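Flagellar protein FlgA (Thermotoga maritima, PDB 3FRN) probably acts in the periplasm as a chaperone for assembly of the P-ring of the flagellar basal body. Local coordinates at residues A[148-154]-A[189-195]; A[155-160]-A[184-189]; A[208-214]-A[232-238]; A[216-220]-A[262-266]. All coordinates share one frame. Residues are numbered along the deposited sequence.

Interaction 1 (A[148-154]-A[189-195]); sequences LKRNINV and SRRYLKE
Two backbone hydrogen bonds pair I152 with L193 as a single antiparallel hydrogen-bonded bridge, CA atoms 5.4 Å apart: I152 N to L193 O, 3.0 Å, and L193 N to I152 O, 2.9 Å. A side-chain-to-backbone bond joins them, N151 OD1 (chi1 m) accepting from E195 N at 2.8 Å. From there the register runs N151 with K194 and N153 with Y192; after turns at K149 and R190, 150-154 and 191-195 run extended without forming a regular strand. S189 OG (chi1 t) donates to R191 O within its own segment, 2.6 Å. On the inner side L148 CD1 lies 3.6 Å from L193 CB, and I152, chi1 p, brings CG1 to 3.9 Å from L193 CB and CD1 to 3.4 Å from S189 OG. Outside, E195 CG packs 3.2 Å from K149 O, and Y192 CB lies 3.7 Å from N153 OD1. L199 and M203 extend the apolar side. This is irregular antiparallel loop pairing within the SAF domain of the FlgA family.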
loop_
_atom_site.group_PDB
_atom_site.type_symbol
_atom_site.label_atom_id
_atom_site.label_comp_id
_atom_site.label_asym_id
_atom_site.label_seq_id
_atom_site.Cartn_x
_atom_site.Cartn_y
_atom_site.Cartn_z
ATOM N N LEU A 148 6.716 -12.417 -7.900
ATOM C CA LEU A 148 7.418 -13.608 -8.398
ATOM C C LEU A 148 6.866 -14.204 -9.697
ATOM O O LEU A 148 5.659 -14.437 -9.828
ATOM C CB LEU A 148 7.474 -14.686 -7.312
ATOM C CG LEU A 148 8.491 -14.442 -6.188
ATOM C CD1 LEU A 148 8.505 -15.619 -5.241
ATOM C CD2 LEU A 148 9.891 -14.202 -6.740
ATOM N N LYS A 149 7.769 -14.442 -10.652
ATOM C CA LYS A 149 7.455 -15.178 -11.886
ATOM C C LYS A 149 7.496 -16.686 -11.664
ATOM O O LYS A 149 6.829 -17.432 -12.371
ATOM C CB LYS A 149 8.449 -14.844 -13.007
ATOM C CG LYS A 149 8.195 -13.538 -13.730
ATOM C CD LYS A 149 9.476 -13.018 -14.363
ATOM C CE LYS A 149 9.621 -13.404 -15.807
ATOM N NZ LYS A 149 10.835 -12.755 -16.377
ATOM N N ARG A 150 8.295 -17.129 -10.696
ATOM C CA ARG A 150 8.493 -18.558 -10.463
ATOM C C ARG A 150 8.755 -18.873 -8.994
ATOM O O ARG A 150 9.065 -17.978 -8.208
ATOM C CB ARG A 150 9.639 -19.078 -11.339
ATOM C CG ARG A 150 10.957 -18.354 -11.121
ATOM C CD ARG A 150 11.896 -18.482 -12.324
ATOM N NE ARG A 150 12.205 -19.865 -12.697
ATOM C CZ ARG A 150 13.038 -20.674 -12.038
ATOM N NH1 ARG A 150 13.653 -20.265 -10.928
ATOM N NH2 ARG A 150 13.247 -21.908 -12.489
ATOM N N ASN A 151 8.621 -20.149 -8.635
ATOM C CA ASN A 151 8.879 -20.611 -7.270
ATOM C C ASN A 151 10.346 -20.498 -6.902
ATOM O O ASN A 151 11.226 -20.762 -7.722
ATOM C CB ASN A 151 8.423 -22.060 -7.085
ATOM C CG ASN A 151 6.948 -22.251 -7.370
ATOM O OD1 ASN A 151 6.221 -21.291 -7.631
ATOM N ND2 ASN A 151 6.498 -23.499 -7.327
ATOM N N ILE A 152 10.604 -20.088 -5.665
ATOM C CA ILE A 152 11.964 -19.933 -5.171
ATOM C C ILE A 152 12.093 -20.582 -3.793
ATOM O O ILE A 152 11.099 -20.740 -3.082
ATOM C CB ILE A 152 12.381 -18.445 -5.096
ATOM C CG1 ILE A 152 11.482 -17.689 -4.114
ATOM C CG2 ILE A 152 12.359 -17.799 -6.496
ATOM C CD1 ILE A 152 12.012 -16.366 -3.712
ATOM N N ASN A 153 13.315 -20.959 -3.425
ATOM C CA ASN A 153 13.550 -21.709 -2.197
ATOM C C ASN A 153 14.394 -20.906 -1.205
ATOM O O ASN A 153 14.938 -19.849 -1.547
ATOM C CB ASN A 153 14.209 -23.059 -2.533
ATOM C CG ASN A 153 13.886 -24.163 -1.515
ATOM O OD1 ASN A 153 13.220 -23.934 -0.503
ATOM N ND2 ASN A 153 14.381 -25.368 -1.787
ATOM N N VAL A 154 14.467 -21.403 0.027
ATOM C CA VAL A 154 15.333 -20.847 1.059
ATOM C C VAL A 154 16.756 -20.836 0.520
ATOM O O VAL A 154 17.252 -21.854 0.037
ATOM C CB VAL A 154 15.280 -21.712 2.347
ATOM C CG1 VAL A 154 16.200 -21.162 3.427
ATOM C CG2 VAL A 154 13.860 -21.816 2.862
ATOM N N SER A 189 16.605 -15.226 -0.675
ATOM C CA SER A 189 15.320 -15.601 -0.103
ATOM C C SER A 189 15.458 -16.283 1.260
ATOM O O SER A 189 16.259 -17.199 1.430
ATOM C CB SER A 189 14.584 -16.539 -1.050
ATOM O OG SER A 189 13.283 -16.815 -0.557
ATOM N N ARG A 190 14.662 -15.841 2.227
ATOM C CA ARG A 190 14.647 -16.477 3.539
ATOM C C ARG A 190 13.660 -17.636 3.546
ATOM O O ARG A 190 13.595 -18.402 4.508
ATOM C CB ARG A 190 14.286 -15.469 4.638
ATOM C CG ARG A 190 15.259 -14.297 4.781
ATOM C CD ARG A 190 14.753 -13.264 5.775
ATOM N NE ARG A 190 15.307 -13.481 7.107
ATOM C CZ ARG A 190 16.146 -12.646 7.716
ATOM N NH1 ARG A 190 16.603 -12.932 8.927
ATOM N NH2 ARG A 190 16.524 -11.520 7.125
ATOM N N ARG A 191 12.875 -17.760 2.478
ATOM C CA ARG A 191 11.829 -18.784 2.433
ATOM C C ARG A 191 11.525 -19.410 1.070
ATOM O O ARG A 191 11.968 -18.931 0.014
ATOM C CB ARG A 191 10.526 -18.297 3.097
ATOM C CG ARG A 191 10.232 -16.819 2.995
ATOM C CD ARG A 191 9.154 -16.437 3.998
ATOM N NE ARG A 191 9.523 -16.843 5.354
ATOM C CZ ARG A 191 10.160 -16.066 6.228
ATOM N NH1 ARG A 191 10.501 -14.822 5.905
ATOM N NH2 ARG A 191 10.456 -16.533 7.433
ATOM N N TYR A 192 10.773 -20.505 1.125
ATOM C CA TYR A 192 10.169 -21.075 -0.057
ATOM C C TYR A 192 8.893 -20.302 -0.383
ATOM O O TYR A 192 7.915 -20.330 0.371
ATOM C CB TYR A 192 9.874 -22.563 0.145
ATOM C CG TYR A 192 9.073 -23.182 -0.980
ATOM C CD1 TYR A 192 7.704 -23.397 -0.848
ATOM C CD2 TYR A 192 9.684 -23.549 -2.176
ATOM C CE1 TYR A 192 6.963 -23.964 -1.875
ATOM C CE2 TYR A 192 8.953 -24.112 -3.212
ATOM C CZ TYR A 192 7.594 -24.318 -3.054
ATOM O OH TYR A 192 6.863 -24.883 -4.073
ATOM N N LEU A 193 8.917 -19.610 -1.514
ATOM C CA LEU A 193 7.783 -18.820 -1.964
ATOM C C LEU A 193 7.290 -19.370 -3.296
ATOM O O LEU A 193 8.074 -19.905 -4.080
ATOM C CB LEU A 193 8.198 -17.349 -2.105
ATOM C CG LEU A 193 8.116 -16.352 -0.941
ATOM C CD1 LEU A 193 7.627 -16.974 0.362
ATOM C CD2 LEU A 193 9.450 -15.636 -0.742
ATOM N N LYS A 194 5.987 -19.261 -3.538
ATOM C CA LYS A 194 5.401 -19.729 -4.783
ATOM C C LYS A 194 5.226 -18.546 -5.723
ATOM O O LYS A 194 5.184 -17.407 -5.280
ATOM C CB LYS A 194 4.050 -20.411 -4.523
ATOM C CG LYS A 194 4.121 -21.731 -3.745
ATOM C CD LYS A 194 4.198 -22.939 -4.667
ATOM C CE LYS A 194 2.820 -23.495 -5.006
ATOM N NZ LYS A 194 2.899 -24.829 -5.682
ATOM N N GLU A 195 5.129 -18.823 -7.020
ATOM C CA GLU A 195 4.840 -17.805 -8.030
ATOM C C GLU A 195 3.594 -16.992 -7.643
ATOM O O GLU A 195 2.650 -17.526 -7.057
ATOM C CB GLU A 195 4.647 -18.489 -9.395
ATOM C CG GLU A 195 4.163 -17.585 -10.527
ATOM C CD GLU A 195 3.557 -18.355 -11.696
ATOM O OE1 GLU A 195 3.069 -17.696 -12.639
ATOM O OE2 GLU A 195 3.562 -19.608 -11.678
#

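Interaction 2 (A[155-160]-A[184-189]); sequences GDVIKE and VVGKIS
Segments 155-160 and 184-189 run in opposite directions, joined by four backbone hydrogen bonds around a single bridge, V157 with I188, and tie the loop after strand 132-148 to strand 188-189, in the SAF part of the chain. The bonds are nearly linear: G155 N to S189 O, 2.9 Å; S189 N to D156 O, 2.9 Å; I158 N to K187 O, 2.8 Å; and G186 N to I158 O, 3.0 Å. Between the inner two, the CA atoms of V157 and I188 are 4.5 Å apart, and CA-H...O contacts from V157 CA to K187 O and from I188 CA to D156 O, each 3.4 Å, fill the gap. At the far end V184 to K187 make a type II beta turn, closed by K187 N to V184 O at 3.0 Å; G186 occupies its third position at phi 100°, psi -17°. G155 is likewise at positive phi, 91°, where a CB would jam against the preceding carbonyl. Strand 188-189 also pairs antiparallel with 204-205, I188 bonding to K205. I158 (chi1 m, chi2 m) points toward the partner segment, with CB 3.6 Å from V184 O, and packs on I152. On the exposed side, V157 CG2 meets I188 CG1 at 4.1 Å and V185 CG1 lies 3.7 Å from E160 CG. The carboxylate of D156 leads away and takes a hydrogen bond from N153 N.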
loop_
_atom_site.group_PDB
_atom_site.type_symbol
_atom_site.label_atom_id
_atom_site.label_comp_id
_atom_site.label_asym_id
_atom_site.label_seq_id
_atom_site.Cartn_x
_atom_site.Cartn_y
_atom_site.Cartn_z
ATOM N N GLY A 155 17.399 -19.675 0.566
ATOM C CA GLY A 155 18.787 -19.563 0.124
ATOM C C GLY A 155 18.986 -19.195 -1.336
ATOM O O GLY A 155 20.104 -18.900 -1.748
ATOM N N ASP A 156 17.915 -19.210 -2.123
ATOM C CA ASP A 156 18.015 -18.807 -3.524
ATOM C C ASP A 156 18.325 -17.316 -3.678
ATOM O O ASP A 156 17.747 -16.488 -2.998
ATOM C CB ASP A 156 16.732 -19.168 -4.286
ATOM C CG ASP A 156 16.651 -20.653 -4.639
ATOM O OD1 ASP A 156 17.640 -21.386 -4.387
ATOM O OD2 ASP A 156 15.600 -21.087 -5.171
ATOM N N VAL A 157 19.259 -16.987 -4.565
ATOM C CA VAL A 157 19.501 -15.599 -4.963
ATOM C C VAL A 157 18.423 -15.174 -5.954
ATOM O O VAL A 157 18.155 -15.885 -6.918
ATOM C CB VAL A 157 20.909 -15.426 -5.613
ATOM C CG1 VAL A 157 21.048 -14.080 -6.340
ATOM C CG2 VAL A 157 22.003 -15.587 -4.574
ATOM N N ILE A 158 17.802 -14.024 -5.712
ATOM C CA ILE A 158 16.855 -13.455 -6.667
ATOM C C ILE A 158 17.603 -12.863 -7.859
ATOM O O ILE A 158 18.508 -12.047 -7.688
ATOM C CB ILE A 158 15.993 -12.330 -6.038
ATOM C CG1 ILE A 158 15.468 -12.726 -4.646
ATOM C CG2 ILE A 158 14.877 -11.894 -7.001
ATOM C CD1 ILE A 158 14.309 -13.677 -4.650
ATOM N N LYS A 159 17.225 -13.284 -9.063
ATOM C CA LYS A 159 17.729 -12.668 -10.288
ATOM C C LYS A 159 16.584 -12.085 -11.111
ATOM O O LYS A 159 15.415 -12.363 -10.834
ATOM C CB LYS A 159 18.576 -13.645 -11.117
ATOM C CG LYS A 159 18.073 -15.086 -11.195
ATOM C CD LYS A 159 18.782 -15.989 -10.181
ATOM C CE LYS A 159 19.147 -17.346 -10.773
ATOM N NZ LYS A 159 18.062 -17.958 -11.591
ATOM N N GLU A 160 16.925 -11.277 -12.115
ATOM C CA GLU A 160 15.935 -10.547 -12.924
ATOM C C GLU A 160 14.888 -11.453 -13.572
ATOM O O GLU A 160 13.776 -11.019 -13.860
ATOM C CB GLU A 160 16.633 -9.714 -14.001
ATOM C CG GLU A 160 17.726 -8.800 -13.467
ATOM C CD GLU A 160 18.185 -7.760 -14.476
ATOM O OE1 GLU A 160 18.168 -6.558 -14.128
ATOM O OE2 GLU A 160 18.563 -8.137 -15.612
ATOM N N VAL A 184 15.661 -5.693 -5.472
ATOM C CA VAL A 184 15.598 -7.076 -4.995
ATOM C C VAL A 184 16.654 -8.017 -5.587
ATOM O O VAL A 184 16.981 -9.030 -4.972
ATOM C CB VAL A 184 14.215 -7.708 -5.232
ATOM C CG1 VAL A 184 13.800 -8.502 -4.017
ATOM C CG2 VAL A 184 13.184 -6.644 -5.515
ATOM N N VAL A 185 17.169 -7.708 -6.777
ATOM C CA VAL A 185 18.187 -8.575 -7.394
ATOM C C VAL A 185 19.472 -8.619 -6.571
ATOM O O VAL A 185 20.008 -7.579 -6.174
ATOM C CB VAL A 185 18.508 -8.212 -8.872
ATOM C CG1 VAL A 185 17.402 -8.705 -9.779
ATOM C CG2 VAL A 185 18.754 -6.707 -9.050
ATOM N N GLY A 186 19.947 -9.834 -6.313
ATOM C CA GLY A 186 21.108 -10.038 -5.469
ATOM C C GLY A 186 20.725 -10.453 -4.063
ATOM O O GLY A 186 21.562 -10.964 -3.319
ATOM N N LYS A 187 19.462 -10.234 -3.698
ATOM C CA LYS A 187 18.968 -10.609 -2.381
ATOM C C LYS A 187 18.785 -12.113 -2.300
ATOM O O LYS A 187 18.592 -12.780 -3.312
ATOM C CB LYS A 187 17.638 -9.917 -2.060
ATOM C CG LYS A 187 17.724 -8.408 -1.838
ATOM C CD LYS A 187 17.940 -8.058 -0.382
ATOM C CE LYS A 187 18.106 -6.550 -0.195
ATOM N NZ LYS A 187 16.817 -5.801 -0.298
ATOM N N ILE A 188 18.830 -12.626 -1.078
ATOM C CA ILE A 188 18.732 -14.051 -0.808
ATOM C C ILE A 188 17.397 -14.325 -0.111
ATOM O O ILE A 188 17.094 -13.716 0.906
ATOM C CB ILE A 188 19.949 -14.516 0.051
ATOM C CG1 ILE A 188 21.235 -14.402 -0.775
ATOM C CG2 ILE A 188 19.771 -15.941 0.561
ATOM C CD1 ILE A 188 22.495 -14.504 0.029
ATOM N N SER A 189 16.605 -15.226 -0.675
ATOM C CA SER A 189 15.320 -15.601 -0.103
ATOM C C SER A 189 15.458 -16.283 1.260
ATOM O O SER A 189 16.259 -17.199 1.430
ATOM C CB SER A 189 14.584 -16.539 -1.050
ATOM O OG SER A 189 13.283 -16.815 -0.557
#

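Interaction 3 (A[208-214]-A[232-238]); sequences PDVVKGQ and EVLENGY
Backbone hydrogen bonds come in two groups. V210 and G237 form an antiparallel hydrogen-bonded pair, with V210 N to G237 O at 2.9 Å and G237 N to V210 O at 2.8 Å; D209 N adds a weak bond to the same G237 O, 2.7 Å, so D209 and V210 both face G237 as a classic beta bulge. Farther along, G213 N donates to V233 O, 2.6 Å, and V233 N to Q214 O, 3.2 Å. The second group springs from a type II turn, V211 to Q214 (Q214 N to V211 O, 3.2 Å), with G213 at phi 95°; the extended Q214 side chain (chi1 and chi2 t) spans the turn, its OE1 accepting from V211 N at 2.8 Å. Apolar contacts join V210 CG2 to V233 CG1, 4.0 Å, on the side continued by V216 and V243. P208 CB sits over one face of the Y238 ring, 4.4 Å from Y238 CE1. D209 OD2 accepts from L239 N, and E235 forms a salt bridge with R244. Across the two segments every hydrogen bond is main chain to main chain, so the bulged entry to the barrel is set by backbone geometry, with V210 and V233 packed beside it.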
loop_
_atom_site.group_PDB
_atom_site.type_symbol
_atom_site.label_atom_id
_atom_site.label_comp_id
_atom_site.label_asym_id
_atom_site.label_seq_id
_atom_site.Cartn_x
_atom_site.Cartn_y
_atom_site.Cartn_z
ATOM N N PRO A 208 25.808 -11.906 2.016
ATOM C CA PRO A 208 26.835 -11.757 3.062
ATOM C C PRO A 208 28.089 -11.099 2.522
ATOM O O PRO A 208 28.379 -11.228 1.338
ATOM C CB PRO A 208 27.132 -13.201 3.485
ATOM C CG PRO A 208 26.030 -14.029 2.910
ATOM C CD PRO A 208 25.611 -13.319 1.657
ATOM N N ASP A 209 28.821 -10.389 3.376
ATOM C CA ASP A 209 30.010 -9.665 2.918
ATOM C C ASP A 209 31.194 -10.608 2.682
ATOM O O ASP A 209 32.093 -10.307 1.901
ATOM C CB ASP A 209 30.363 -8.552 3.903
ATOM C CG ASP A 209 29.177 -7.648 4.207
ATOM O OD1 ASP A 209 28.286 -7.514 3.347
ATOM O OD2 ASP A 209 29.131 -7.067 5.308
ATOM N N VAL A 210 31.191 -11.736 3.388
ATOM C CA VAL A 210 32.067 -12.872 3.085
ATOM C C VAL A 210 31.261 -14.173 3.078
ATOM O O VAL A 210 30.291 -14.326 3.814
ATOM C CB VAL A 210 33.272 -13.024 4.072
ATOM C CG1 VAL A 210 34.194 -11.809 4.033
ATOM C CG2 VAL A 210 32.795 -13.312 5.484
ATOM N N VAL A 211 31.662 -15.109 2.230
ATOM C CA VAL A 211 30.997 -16.402 2.194
ATOM C C VAL A 211 31.900 -17.486 2.767
ATOM O O VAL A 211 33.124 -17.331 2.812
ATOM C CB VAL A 211 30.514 -16.778 0.769
ATOM C CG1 VAL A 211 29.499 -15.761 0.263
ATOM C CG2 VAL A 211 31.686 -16.892 -0.201
ATOM N N LYS A 212 31.283 -18.572 3.219
ATOM C CA LYS A 212 32.005 -19.738 3.704
ATOM C C LYS A 212 32.932 -20.248 2.602
ATOM O O LYS A 212 32.487 -20.507 1.480
ATOM C CB LYS A 212 31.001 -20.821 4.108
ATOM C CG LYS A 212 31.592 -21.977 4.870
ATOM C CD LYS A 212 30.623 -23.153 4.966
ATOM C CE LYS A 212 31.364 -24.407 5.452
ATOM N NZ LYS A 212 30.560 -25.661 5.271
ATOM N N GLY A 213 34.223 -20.358 2.913
ATOM C CA GLY A 213 35.197 -20.920 1.978
ATOM C C GLY A 213 35.939 -19.905 1.127
ATOM O O GLY A 213 36.869 -20.260 0.394
ATOM N N GLN A 214 35.530 -18.643 1.226
ATOM C CA GLN A 214 36.138 -17.543 0.470
ATOM C C GLN A 214 37.543 -17.219 0.985
ATOM O O GLN A 214 37.813 -17.344 2.178
ATOM C CB GLN A 214 35.249 -16.305 0.581
ATOM C CG GLN A 214 35.556 -15.161 -0.373
ATOM C CD GLN A 214 34.658 -13.960 -0.111
ATOM O OE1 GLN A 214 33.557 -14.099 0.421
ATOM N NE2 GLN A 214 35.129 -12.773 -0.477
ATOM N N GLU A 232 40.948 -18.684 4.967
ATOM C CA GLU A 232 39.722 -19.267 4.431
ATOM C C GLU A 232 38.610 -19.281 5.471
ATOM O O GLU A 232 38.751 -19.883 6.539
ATOM C CB GLU A 232 39.950 -20.679 3.897
ATOM C CG GLU A 232 38.883 -21.103 2.896
ATOM C CD GLU A 232 38.771 -22.607 2.719
ATOM O OE1 GLU A 232 38.001 -23.026 1.808
ATOM O OE2 GLU A 232 39.443 -23.371 3.481
ATOM N N VAL A 233 37.500 -18.637 5.121
ATOM C CA VAL A 233 36.363 -18.419 6.017
ATOM C C VAL A 233 35.541 -19.693 6.278
ATOM O O VAL A 233 35.222 -20.438 5.347
ATOM C CB VAL A 233 35.444 -17.306 5.465
ATOM C CG1 VAL A 233 34.750 -16.615 6.587
ATOM C CG2 VAL A 233 36.242 -16.269 4.685
ATOM N N LEU A 234 35.204 -19.931 7.548
ATOM C CA LEU A 234 34.479 -21.147 7.971
ATOM C C LEU A 234 32.959 -20.959 7.934
ATOM O O LEU A 234 32.207 -21.934 7.959
ATOM C CB LEU A 234 34.931 -21.571 9.381
ATOM C CG LEU A 234 34.575 -22.877 10.125
ATOM C CD1 LEU A 234 33.220 -22.813 10.857
ATOM C CD2 LEU A 234 34.682 -24.121 9.234
ATOM N N GLU A 235 32.516 -19.703 7.890
ATOM C CA GLU A 235 31.093 -19.365 7.892
ATOM C C GLU A 235 30.842 -18.196 6.947
ATOM O O GLU A 235 31.769 -17.473 6.578
ATOM C CB GLU A 235 30.641 -18.956 9.296
ATOM C CG GLU A 235 30.633 -20.054 10.341
ATOM C CD GLU A 235 31.064 -19.551 11.711
ATOM O OE1 GLU A 235 31.680 -18.465 11.782
ATOM O OE2 GLU A 235 30.794 -20.246 12.715
ATOM N N ASN A 236 29.581 -18.001 6.569
ATOM C CA ASN A 236 29.173 -16.774 5.891
ATOM C C ASN A 236 29.155 -15.641 6.913
ATOM O O ASN A 236 28.980 -15.888 8.101
ATOM C CB ASN A 236 27.808 -16.958 5.237
ATOM C CG ASN A 236 27.854 -17.924 4.066
ATOM O OD1 ASN A 236 27.851 -17.508 2.907
ATOM N ND2 ASN A 236 27.916 -19.222 4.361
ATOM N N GLY A 237 29.372 -14.402 6.476
ATOM C CA GLY A 237 29.467 -13.296 7.434
ATOM C C GLY A 237 29.225 -11.903 6.890
ATOM O O GLY A 237 29.430 -11.628 5.703
ATOM N N TYR A 238 28.784 -11.015 7.771
ATOM C CA TYR A 238 28.536 -9.622 7.395
ATOM C C TYR A 238 29.608 -8.773 8.070
ATOM O O TYR A 238 30.317 -9.281 8.933
ATOM C CB TYR A 238 27.117 -9.185 7.830
ATOM C CG TYR A 238 25.986 -9.924 7.115
ATOM C CD1 TYR A 238 25.529 -9.498 5.872
ATOM C CD2 TYR A 238 25.387 -11.045 7.676
ATOM C CE1 TYR A 238 24.520 -10.159 5.204
ATOM C CE2 TYR A 238 24.372 -11.720 7.014
ATOM C CZ TYR A 238 23.940 -11.265 5.783
ATOM O OH TYR A 238 22.931 -11.917 5.123
#

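Interaction 4 (A[216-220]-A[262-266]); sequences VPAYV and PVLRI
The aliphatic side chains of V216, A218, L264 and I266 meet on the inner side of two parallel strands, 216-219 and 263-266, whose axes approach to 4.6 Å at 26°. V216, chi1 m, points toward the partner, with CG2 4.3 Å from L264 CG and CG1 3.2 Å from P262 O; P262 follows a cis peptide bond. I266 (chi1 m, chi2 t) carries CD1 to 4.0 Å from A218 CB and 3.8 Å from V220 CG2, while A218 CB lies 4.0 Å from L264 CB. On the outer side, P217 CB packs 3.9 Å from V263 CG1. There Y219, chi1 m, and R265, chi1 t with chi3 m, lie side by side: R265 NH2 comes to 3.5 Å from Y219 CD2, which lies at the edge of the guanidinium, near its plane. R265 NH1 keeps a long, weak ion pair with E259, and R265 NE is buried without a polar partner. The backbone register is A218 with L264 and Y219 with R265, fixed by L264 N to P217 O, 2.9 Å, Y219 N to L264 O, 3.0 Å, and I266 N to Y219 O, 2.7 Å. The other four neighbour pairings of the five-stranded barrel are antiparallel; this parallel seam closes it between its first and last strands, with V231 of strand 229-233 and V254 and V258 of strand 253-259 flanking the inner residues.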
loop_
_atom_site.group_PDB
_atom_site.type_symbol
_atom_site.label_atom_id
_atom_site.label_comp_id
_atom_site.label_asym_id
_atom_site.label_seq_id
_atom_site.Cartn_x
_atom_site.Cartn_y
_atom_site.Cartn_z
ATOM N N VAL A 216 40.098 -14.369 1.827
ATOM C CA VAL A 216 40.235 -12.939 2.085
ATOM C C VAL A 216 41.570 -12.648 2.769
ATOM O O VAL A 216 42.104 -13.513 3.465
ATOM C CB VAL A 216 39.050 -12.368 2.930
ATOM C CG1 VAL A 216 37.818 -12.137 2.053
ATOM C CG2 VAL A 216 38.724 -13.265 4.120
ATOM N N PRO A 217 42.128 -11.440 2.552
ATOM C CA PRO A 217 43.261 -10.986 3.354
ATOM C C PRO A 217 42.900 -10.872 4.834
ATOM O O PRO A 217 41.740 -10.665 5.173
ATOM C CB PRO A 217 43.569 -9.601 2.776
ATOM C CG PRO A 217 42.998 -9.621 1.406
ATOM C CD PRO A 217 41.763 -10.447 1.526
ATOM N N ALA A 218 43.892 -11.022 5.704
ATOM C CA ALA A 218 43.666 -11.011 7.147
ATOM C C ALA A 218 44.836 -10.381 7.903
ATOM O O ALA A 218 45.978 -10.463 7.469
ATOM C CB ALA A 218 43.397 -12.417 7.653
ATOM N N TYR A 219 44.529 -9.753 9.033
ATOM C CA TYR A 219 45.515 -9.064 9.852
ATOM C C TYR A 219 45.552 -9.640 11.266
ATOM O O TYR A 219 44.507 -9.907 11.864
ATOM C CB TYR A 219 45.200 -7.571 9.909
ATOM C CG TYR A 219 45.777 -6.765 8.767
ATOM C CD1 TYR A 219 47.048 -6.194 8.868
ATOM C CD2 TYR A 219 45.054 -6.557 7.591
ATOM C CE1 TYR A 219 47.591 -5.444 7.829
ATOM C CE2 TYR A 219 45.588 -5.806 6.539
ATOM C CZ TYR A 219 46.859 -5.252 6.669
ATOM O OH TYR A 219 47.409 -4.508 5.646
ATOM N N VAL A 220 46.763 -9.832 11.788
ATOM C CA VAL A 220 46.972 -10.349 13.144
ATOM C C VAL A 220 47.707 -9.331 14.028
ATOM O O VAL A 220 47.522 -8.116 13.900
ATOM C CB VAL A 220 47.783 -11.669 13.134
ATOM C CG1 VAL A 220 47.912 -12.233 14.549
ATOM C CG2 VAL A 220 47.149 -12.695 12.200
ATOM N N PRO A 262 36.673 -6.729 1.645
ATOM C CA PRO A 262 36.537 -7.273 3.000
ATOM C C PRO A 262 37.791 -8.024 3.437
ATOM O O PRO A 262 38.142 -9.039 2.837
ATOM C CB PRO A 262 35.364 -8.245 2.863
ATOM C CG PRO A 262 35.400 -8.672 1.440
ATOM C CD PRO A 262 35.869 -7.474 0.663
ATOM N N VAL A 263 38.453 -7.523 4.475
ATOM C CA VAL A 263 39.470 -8.295 5.179
ATOM C C VAL A 263 38.931 -8.851 6.493
ATOM O O VAL A 263 37.984 -8.309 7.065
ATOM C CB VAL A 263 40.723 -7.448 5.467
ATOM C CG1 VAL A 263 41.239 -6.812 4.185
ATOM C CG2 VAL A 263 40.416 -6.385 6.511
ATOM N N LEU A 264 39.538 -9.934 6.965
ATOM C CA LEU A 264 39.359 -10.373 8.343
ATOM C C LEU A 264 40.394 -9.698 9.213
ATOM O O LEU A 264 41.533 -9.497 8.803
ATOM C CB LEU A 264 39.506 -11.887 8.489
ATOM C CG LEU A 264 38.295 -12.814 8.369
ATOM C CD1 LEU A 264 38.491 -14.003 9.290
ATOM C CD2 LEU A 264 36.978 -12.108 8.697
ATOM N N ARG A 265 39.987 -9.332 10.415
ATOM C CA ARG A 265 40.931 -8.918 11.430
ATOM C C ARG A 265 40.932 -9.978 12.503
ATOM O O ARG A 265 39.931 -10.177 13.185
ATOM C CB ARG A 265 40.544 -7.572 12.020
ATOM C CG ARG A 265 41.460 -7.112 13.136
ATOM C CD ARG A 265 41.913 -5.694 12.870
ATOM N NE ARG A 265 42.450 -5.567 11.516
ATOM C CZ ARG A 265 42.624 -4.415 10.879
ATOM N NH1 ARG A 265 42.304 -3.267 11.468
ATOM N NH2 ARG A 265 43.114 -4.413 9.649
ATOM N N ILE A 266 42.056 -10.667 12.640
ATOM C CA ILE A 266 42.181 -11.716 13.642
ATOM C C ILE A 266 42.402 -11.138 15.048
ATOM O O ILE A 266 43.367 -10.407 15.297
ATOM C CB ILE A 266 43.236 -12.754 13.241
ATOM C CG1 ILE A 266 42.732 -13.511 12.006
ATOM C CG2 ILE A 266 43.512 -13.717 14.394
ATOM C CD1 ILE A 266 43.806 -14.163 11.179
#

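The four contacts follow the C-terminal half of FlgA from its SAF portion to the terminal barrel. Interaction 2 is nested within the loop closed by interaction 1; they share S189, their centres lie 9 Å apart, and I152 CD1 touches I158 CD1 at 3.7 Å. Interaction 2 also touches interaction 3: I188 CD1 meets P208 CD at 3.7 Å, with centres 18 Å apart. Interactions 3 and 4 alternate along the chain, centres 12 Å apart, and share one apolar interior, where V233 CG2 lies 3.9 Å from V216 CG2 and V210 CG1 3.9 Å from P262 CB. Interactions 1 and 4 are about 20 Å apart at their nearest atoms.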